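Local structure of pyridoxamine 5'-phosphate oxidase-related, FMN-binding protein (Mycobacterium smegmatis, 6ECI) at residues N43-F48 with W114-P119; I81-A86 with P119-G124. The protein binds flavin-adenine dinucleotide as a homodimer of the flavin/deazaflavin-dependent oxidoreductase family and probably sequesters it, protecting mycobacteria against hypoxic and oxidative stress. One frame throughout, in Å; residues are numbered along the deposited sequence.

How the contacts relate
Contacts 1 and 2 share Pro119, where strand 114-119 passes into 121-127; their segments alternate along the chain, and their centres lie about 10 Å apart. Strand 114-119 pairs with 46-49 on one side in contact 1 and with 77-88 on the other; after the corner at Thr120 the chain runs on as strand 121-127, which pairs with the earlier part of 77-88 in contact 2. The join includes a probable hydrogen bond from Leu118 N to Val85 O (2.8 Å) and packing of Val117 CG1 on Val82 CG1 (4.0 Å). Contact 2 holds the adenine of FAD directly; the Phe48 side chain of contact 1 lies about 5 Å from another bound FAD.

Contact 1 (N43-F48 with W114-P119); sequences NRTVLF and WVRVLP
The Phe48 ring has Val115 over one face, CB lying 3.9 Å from the ring centroid in a CH-pi contact displaced toward the rim, while Val117 CG2 meets its edge near the ring plane. CG of Phe48 stands between the backbone N and the carbonyl carbon (chi1 64°), and the ring lies alongside Val115, pointing the same way. Over the centre of the Arg116 guanidinium sits Leu47 CD1; at the edge is Thr45 OG1, which accepts from Arg116 NH1 at 3.2 Å, tilted 24° out of the guanidinium plane. Thr45 OG1 is also hydrogen-bonded to Gln42 O; NH1 has a second acceptor in Gln42 OE1, and NE forms a salt bridge with Asp94. Leu47 CD1 also reaches Trp114 CE3 at 3.7 Å, meeting the indole obliquely. On the face carrying Phe48 and Val115, Val46 CB packs against Val117 CB at 3.8 Å. Beneath these side chains the backbones run antiparallel: Phe48 and Val115 exchange two bonds of 2.9 Å between N and O, whereas of the Val46-Val117 pair the bond from Val46 N to Val117 O is weak. At the turn end Pro119 CG lies against Arg44 O. This is a regular antiparallel pairing within the curled beta-sheet of the FMN-binding split barrel, the fold of the pyridoxamine 5'-phosphate oxidase family, here close to FAD-binding Arg49 and Thr50.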
loop_
_atom_site.group_PDB
_atom_site.type_symbol
_atom_site.label_atom_id
_atom_site.label_comp_id
_atom_site.label_asym_id
_atom_site.label_seq_id
_atom_site.Cartn_x
_atom_site.Cartn_y
_atom_site.Cartn_z
ATOM N N ASN B 43 11.906 -15.342 8.847
ATOM C CA ASN B 43 11.958 -15.436 10.307
ATOM C C ASN B 43 11.299 -14.224 10.966
ATOM O O ASN B 43 11.910 -13.497 11.755
ATOM C CB ASN B 43 13.402 -15.598 10.794
ATOM C CG ASN B 43 14.126 -16.732 10.103
ATOM O OD1 ASN B 43 15.179 -16.531 9.499
ATOM N ND2 ASN B 43 13.565 -17.933 10.185
ATOM N N ARG B 44 10.028 -14.019 10.622
ATOM C CA ARG B 44 9.240 -12.906 11.153
ATOM C C ARG B 44 9.961 -11.577 10.941
ATOM O O ARG B 44 10.020 -10.728 11.831
ATOM C CB ARG B 44 8.902 -13.123 12.631
ATOM C CG ARG B 44 8.445 -14.535 12.942
ATOM C CD ARG B 44 7.410 -14.590 14.050
ATOM N NE ARG B 44 6.415 -15.625 13.778
ATOM C CZ ARG B 44 5.325 -15.838 14.508
ATOM N NH1 ARG B 44 5.079 -15.090 15.576
ATOM N NH2 ARG B 44 4.482 -16.805 14.169
ATOM N N THR B 45 10.552 -11.416 9.758
ATOM C CA THR B 45 11.081 -10.136 9.308
ATOM C C THR B 45 10.656 -9.936 7.861
ATOM O O THR B 45 10.363 -10.895 7.143
ATOM C CB THR B 45 12.613 -10.044 9.417
ATOM O OG1 THR B 45 13.223 -10.862 8.409
ATOM C CG2 THR B 45 13.095 -10.490 10.785
ATOM N N VAL B 46 10.627 -8.677 7.439
ATOM C CA VAL B 46 10.212 -8.306 6.090
ATOM C C VAL B 46 11.463 -7.857 5.346
ATOM O O VAL B 46 11.953 -6.740 5.545
ATOM C CB VAL B 46 9.133 -7.218 6.101
ATOM C CG1 VAL B 46 8.690 -6.890 4.681
ATOM C CG2 VAL B 46 7.948 -7.658 6.946
ATOM N N LEU B 47 11.981 -8.726 4.483
ATOM C CA LEU B 47 13.214 -8.460 3.754
ATOM C C LEU B 47 12.919 -7.842 2.395
ATOM O O LEU B 47 12.006 -8.275 1.688
ATOM C CB LEU B 47 14.013 -9.749 3.564
ATOM C CG LEU B 47 15.255 -9.633 2.679
ATOM C CD1 LEU B 47 16.321 -8.780 3.348
ATOM C CD2 LEU B 47 15.798 -11.005 2.348
ATOM N N PHE B 48 13.702 -6.829 2.031
ATOM C CA PHE B 48 13.617 -6.247 0.702
ATOM C C PHE B 48 14.958 -5.629 0.337
ATOM O O PHE B 48 15.831 -5.431 1.186
ATOM C CB PHE B 48 12.494 -5.208 0.609
ATOM C CG PHE B 48 12.700 -3.997 1.478
ATOM C CD1 PHE B 48 12.427 -4.047 2.837
ATOM C CD2 PHE B 48 13.137 -2.802 0.931
ATOM C CE1 PHE B 48 12.601 -2.930 3.635
ATOM C CE2 PHE B 48 13.312 -1.683 1.723
ATOM C CZ PHE B 48 13.042 -1.746 3.075
ATOM N N TRP B 114 20.533 -4.641 1.293
ATOM C CA TRP B 114 19.490 -5.415 1.946
ATOM C C TRP B 114 18.968 -4.671 3.167
ATOM O O TRP B 114 19.749 -4.176 3.984
ATOM C CB TRP B 114 20.018 -6.786 2.360
ATOM C CG TRP B 114 20.516 -7.629 1.231
ATOM C CD1 TRP B 114 21.809 -7.764 0.815
ATOM C CD2 TRP B 114 19.730 -8.463 0.375
ATOM N NE1 TRP B 114 21.875 -8.631 -0.249
ATOM C CE2 TRP B 114 20.611 -9.072 -0.541
ATOM C CE3 TRP B 114 18.364 -8.751 0.292
ATOM C CZ2 TRP B 114 20.171 -9.951 -1.527
ATOM C CZ3 TRP B 114 17.930 -9.623 -0.689
ATOM C CH2 TRP B 114 18.830 -10.214 -1.585
ATOM N N VAL B 115 17.647 -4.598 3.290
ATOM C CA VAL B 115 16.988 -3.973 4.427
ATOM C C VAL B 115 15.947 -4.944 4.965
ATOM O O VAL B 115 15.307 -5.672 4.196
ATOM C CB VAL B 115 16.333 -2.629 4.037
ATOM C CG1 VAL B 115 15.780 -1.919 5.266
ATOM C CG2 VAL B 115 17.324 -1.741 3.303
ATOM N N ARG B 116 15.785 -4.967 6.285
ATOM C CA ARG B 116 14.752 -5.757 6.940
ATOM C C ARG B 116 13.897 -4.852 7.809
ATOM O O ARG B 116 14.416 -3.972 8.502
ATOM C CB ARG B 116 15.342 -6.868 7.814
ATOM C CG ARG B 116 15.976 -8.024 7.068
ATOM C CD ARG B 116 16.372 -9.121 8.046
ATOM N NE ARG B 116 17.360 -10.039 7.489
ATOM C CZ ARG B 116 17.065 -11.125 6.781
ATOM N NH1 ARG B 116 15.799 -11.442 6.533
ATOM N NH2 ARG B 116 18.039 -11.896 6.319
ATOM N N VAL B 117 12.588 -5.069 7.771
ATOM C CA VAL B 117 11.675 -4.419 8.702
ATOM C C VAL B 117 11.570 -5.327 9.921
ATOM O O VAL B 117 10.926 -6.378 9.870
ATOM C CB VAL B 117 10.302 -4.162 8.072
ATOM C CG1 VAL B 117 9.371 -3.517 9.087
ATOM C CG2 VAL B 117 10.441 -3.280 6.849
ATOM N N LEU B 118 12.231 -4.940 11.010
ATOM C CA LEU B 118 12.168 -5.717 12.240
ATOM C C LEU B 118 10.877 -5.366 12.968
ATOM O O LEU B 118 10.705 -4.224 13.413
ATOM C CB LEU B 118 13.389 -5.448 13.120
ATOM C CG LEU B 118 14.746 -5.669 12.446
ATOM C CD1 LEU B 118 15.865 -5.608 13.471
ATOM C CD2 LEU B 118 14.776 -6.991 11.688
ATOM N N PRO B 119 9.956 -6.312 13.114
ATOM C CA PRO B 119 8.612 -5.958 13.576
ATOM C C PRO B 119 8.578 -5.624 15.058
ATOM O O PRO B 119 9.197 -6.295 15.886
ATOM C CB PRO B 119 7.794 -7.219 13.274
ATOM C CG PRO B 119 8.784 -8.316 13.373
ATOM C CD PRO B 119 10.096 -7.758 12.877
#

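Contact 2 (I81-A86 with P119-G124); sequences IVRGVA and PTQITG. With FAD (flavin-adenine dinucleotide), chain C.
Thr123 and Ile81, an antiparallel hydrogen-bonded pair, together meet the adenine of FAD. Thr123 OG1 donates to FAD N3A at 3.0 Å, and Ile81 brings CG1 and CD1 against the same part of the base, CG1 lying 3.4 Å from FAD C2A. The hydroxyl of Thr123 stands between its backbone N and carbonyl carbon (chi1 56°), where a water donates to it and to Ile81 O, joining the two strands beside the ligand. Ile81 and Thr123 exchange two backbone bonds of 3.0 Å between N and O. Further along, Arg83 N donates to Gln121 O, and Arg83 O accepts from both Thr120 N and Gln121 N (3.0 Å for the latter): a classic beta bulge, with two residues facing one, where the chain turns its corner. The Arg83 and Gln121 side chains run alongside each other; Gln121 OE1 lies in the guanidinium plane at its edge, 3.8 Å from Arg83 NE and not hydrogen-bonded to it. The hydrogen bond of NH1 goes to Ser32 O of the second subunit, whose Ile34 packs on Ile81. On the other face Val82 puts CG2 on Ile122 CD1 at 3.6 Å and CG1 on Pro119 CB at 3.8 Å. Helix 9-16 covers Ile122 and Pro119 through Trp13, strand 64-72 flanks 77-88 through backbone bonds to Val82 and Gly84, and strand 114-119 meets Val82 through Val117 and Ala86 through Val115.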
loop_
_atom_site.group_PDB
_atom_site.type_symbol
_atom_site.label_atom_id
_atom_site.label_comp_id
_atom_site.label_asym_id
_atom_site.label_seq_id
_atom_site.Cartn_x
_atom_site.Cartn_y
_atom_site.Cartn_z
ATOM N N ILE B 81 -0.563 -5.626 8.433
ATOM C CA ILE B 81 0.198 -4.405 8.667
ATOM C C ILE B 81 1.273 -4.696 9.705
ATOM O O ILE B 81 0.975 -5.216 10.787
ATOM C CB ILE B 81 -0.703 -3.244 9.129
ATOM C CG1 ILE B 81 -1.775 -2.946 8.082
ATOM C CG2 ILE B 81 0.127 -1.997 9.381
ATOM C CD1 ILE B 81 -2.775 -1.904 8.524
ATOM N N VAL B 82 2.515 -4.356 9.377
ATOM C CA VAL B 82 3.657 -4.545 10.264
ATOM C C VAL B 82 4.184 -3.172 10.658
ATOM O O VAL B 82 4.570 -2.375 9.793
ATOM C CB VAL B 82 4.761 -5.383 9.600
ATOM C CG1 VAL B 82 6.038 -5.337 10.430
ATOM C CG2 VAL B 82 4.297 -6.814 9.404
ATOM N N ARG B 83 4.190 -2.891 11.958
ATOM C CA ARG B 83 4.877 -1.727 12.502
ATOM C C ARG B 83 6.243 -2.164 13.007
ATOM O O ARG B 83 6.340 -3.101 13.806
ATOM C CB ARG B 83 4.082 -1.078 13.639
ATOM C CG ARG B 83 2.678 -0.655 13.261
ATOM C CD ARG B 83 2.238 0.585 14.031
ATOM N NE ARG B 83 0.812 0.854 13.854
ATOM C CZ ARG B 83 0.311 1.883 13.171
ATOM N NH1 ARG B 83 1.116 2.769 12.597
ATOM N NH2 ARG B 83 -1.003 2.029 13.070
ATOM N N GLY B 84 7.286 -1.494 12.541
ATOM C CA GLY B 84 8.619 -1.846 12.972
ATOM C C GLY B 84 9.643 -0.816 12.556
ATOM O O GLY B 84 9.306 0.315 12.197
ATOM N N VAL B 85 10.908 -1.226 12.614
ATOM C CA VAL B 85 12.036 -0.380 12.250
ATOM C C VAL B 85 12.777 -1.035 11.095
ATOM O O VAL B 85 12.991 -2.252 11.094
ATOM C CB VAL B 85 12.984 -0.146 13.444
ATOM C CG1 VAL B 85 14.072 0.845 13.067
ATOM C CG2 VAL B 85 12.203 0.345 14.651
ATOM N N ALA B 86 13.161 -0.225 10.111
ATOM C CA ALA B 86 13.925 -0.705 8.968
ATOM C C ALA B 86 15.411 -0.610 9.291
ATOM O O ALA B 86 15.915 0.473 9.609
ATOM C CB ALA B 86 13.595 0.099 7.711
ATOM N N PRO B 119 9.956 -6.312 13.114
ATOM C CA PRO B 119 8.612 -5.958 13.576
ATOM C C PRO B 119 8.578 -5.624 15.058
ATOM O O PRO B 119 9.197 -6.295 15.886
ATOM C CB PRO B 119 7.794 -7.219 13.274
ATOM C CG PRO B 119 8.784 -8.316 13.373
ATOM C CD PRO B 119 10.096 -7.758 12.877
ATOM N N THR B 120 7.847 -4.559 15.375
ATOM C CA THR B 120 7.446 -4.251 16.738
ATOM C C THR B 120 5.996 -4.636 17.008
ATOM O O THR B 120 5.607 -4.777 18.173
ATOM C CB THR B 120 7.672 -2.754 17.019
ATOM O OG1 THR B 120 8.522 -2.604 18.162
ATOM C CG2 THR B 120 6.354 -2.000 17.243
ATOM N N GLN B 121 5.214 -4.849 15.952
ATOM C CA GLN B 121 3.815 -5.236 16.045
ATOM C C GLN B 121 3.366 -5.711 14.669
ATOM O O GLN B 121 3.743 -5.118 13.656
ATOM C CB GLN B 121 2.950 -4.064 16.523
ATOM C CG GLN B 121 1.456 -4.339 16.559
ATOM C CD GLN B 121 0.650 -3.098 16.903
ATOM O OE1 GLN B 121 0.792 -2.054 16.263
ATOM N NE2 GLN B 121 -0.199 -3.205 17.921
ATOM N N ILE B 122 2.582 -6.785 14.637
ATOM C CA ILE B 122 1.963 -7.256 13.403
ATOM C C ILE B 122 0.493 -7.531 13.683
ATOM O O ILE B 122 0.152 -8.130 14.709
ATOM C CB ILE B 122 2.661 -8.508 12.833
ATOM C CG1 ILE B 122 2.036 -8.902 11.492
ATOM C CG2 ILE B 122 2.616 -9.673 13.815
ATOM C CD1 ILE B 122 2.881 -9.861 10.673
ATOM N N THR B 123 -0.377 -7.061 12.790
ATOM C CA THR B 123 -1.813 -7.279 12.905
ATOM C C THR B 123 -2.360 -7.646 11.536
ATOM O O THR B 123 -1.740 -7.374 10.506
ATOM C CB THR B 123 -2.547 -6.045 13.450
ATOM O OG1 THR B 123 -2.253 -4.910 12.627
ATOM C CG2 THR B 123 -2.123 -5.751 14.882
ATOM N N GLY B 124 -3.531 -8.267 11.535
ATOM C CA GLY B 124 -4.139 -8.721 10.296
ATOM C C GLY B 124 -5.640 -8.811 10.420
ATOM O O GLY B 124 -6.178 -9.131 11.486
HETATM P PA FAD C . -9.476 -0.385 14.767
HETATM O O1A FAD C . -10.087 -1.607 15.347
HETATM O O2A FAD C . -9.712 0.906 15.554
HETATM O O5B FAD C . -7.928 -0.576 14.533
HETATM C C5B FAD C . -7.057 -1.019 15.595
HETATM C C4B FAD C . -5.745 -1.456 14.994
HETATM O O4B FAD C . -5.961 -2.628 14.183
HETATM C C3B FAD C . -5.093 -0.451 14.054
HETATM O O3B FAD C . -4.307 0.496 14.768
HETATM C C2B FAD C . -4.228 -1.346 13.162
HETATM O O2B FAD C . -2.937 -1.578 13.714
HETATM C C1B FAD C . -5.048 -2.642 13.099
HETATM N N9A FAD C . -5.799 -2.803 11.860
HETATM C C8A FAD C . -7.008 -2.240 11.539
HETATM N N7A FAD C . -7.446 -2.552 10.344
HETATM C C5A FAD C . -6.444 -3.379 9.837
HETATM C C6A FAD C . -6.305 -4.045 8.607
HETATM N N6A FAD C . -7.200 -3.992 7.619
HETATM N N1A FAD C . -5.189 -4.792 8.429
HETATM C C2A FAD C . -4.292 -4.855 9.414
HETATM N N3A FAD C . -4.317 -4.266 10.610
HETATM C C4A FAD C . -5.435 -3.536 10.763
HETATM N N1 FAD C . -13.073 -0.889 5.125
HETATM C C2 FAD C . -13.962 -0.065 4.498
HETATM O O2 FAD C . -14.538 0.844 5.104
HETATM N N3 FAD C . -14.231 -0.243 3.154
HETATM C C4 FAD C . -13.676 -1.204 2.333
HETATM O O4 FAD C . -13.995 -1.265 1.146
HETATM C C4X FAD C . -12.734 -2.074 3.009
HETATM N N5 FAD C . -12.160 -3.016 2.311
HETATM C C5X FAD C . -11.259 -3.846 2.960
HETATM C C6 FAD C . -10.637 -4.858 2.231
HETATM C C7 FAD C . -9.726 -5.719 2.835
HETATM C C7M FAD C . -9.072 -6.800 2.016
HETATM C C8 FAD C . -9.427 -5.565 4.199
HETATM C C8M FAD C . -8.449 -6.481 4.883
HETATM C C9 FAD C . -10.046 -4.556 4.931
HETATM C C9A FAD C . -10.957 -3.701 4.322
HETATM N N10 FAD C . -11.607 -2.672 5.036
HETATM C C10 FAD C . -12.497 -1.837 4.408
HETATM C "C1'" FAD C . -11.324 -2.451 6.459
HETATM C "C2'" FAD C . -10.323 -1.323 6.689
HETATM O "O2'" FAD C . -9.164 -1.523 5.881
HETATM C "C3'" FAD C . -9.915 -1.296 8.161
HETATM O "O3'" FAD C . -9.707 -2.629 8.608
HETATM C "C4'" FAD C . -10.933 -0.619 9.078
HETATM O "O4'" FAD C . -11.297 0.650 8.533
HETATM C "C5'" FAD C . -10.412 -0.455 10.489
HETATM O "O5'" FAD C . -11.462 0.083 11.318
HETATM P P FAD C . -11.531 -0.242 12.856
HETATM O O1P FAD C . -11.986 -1.693 13.036
HETATM O O2P FAD C . -12.323 0.781 13.576
HETATM O O3P FAD C . -10.013 -0.157 13.294
HETATM O O HOH W 1 0.107 -3.492 12.718
#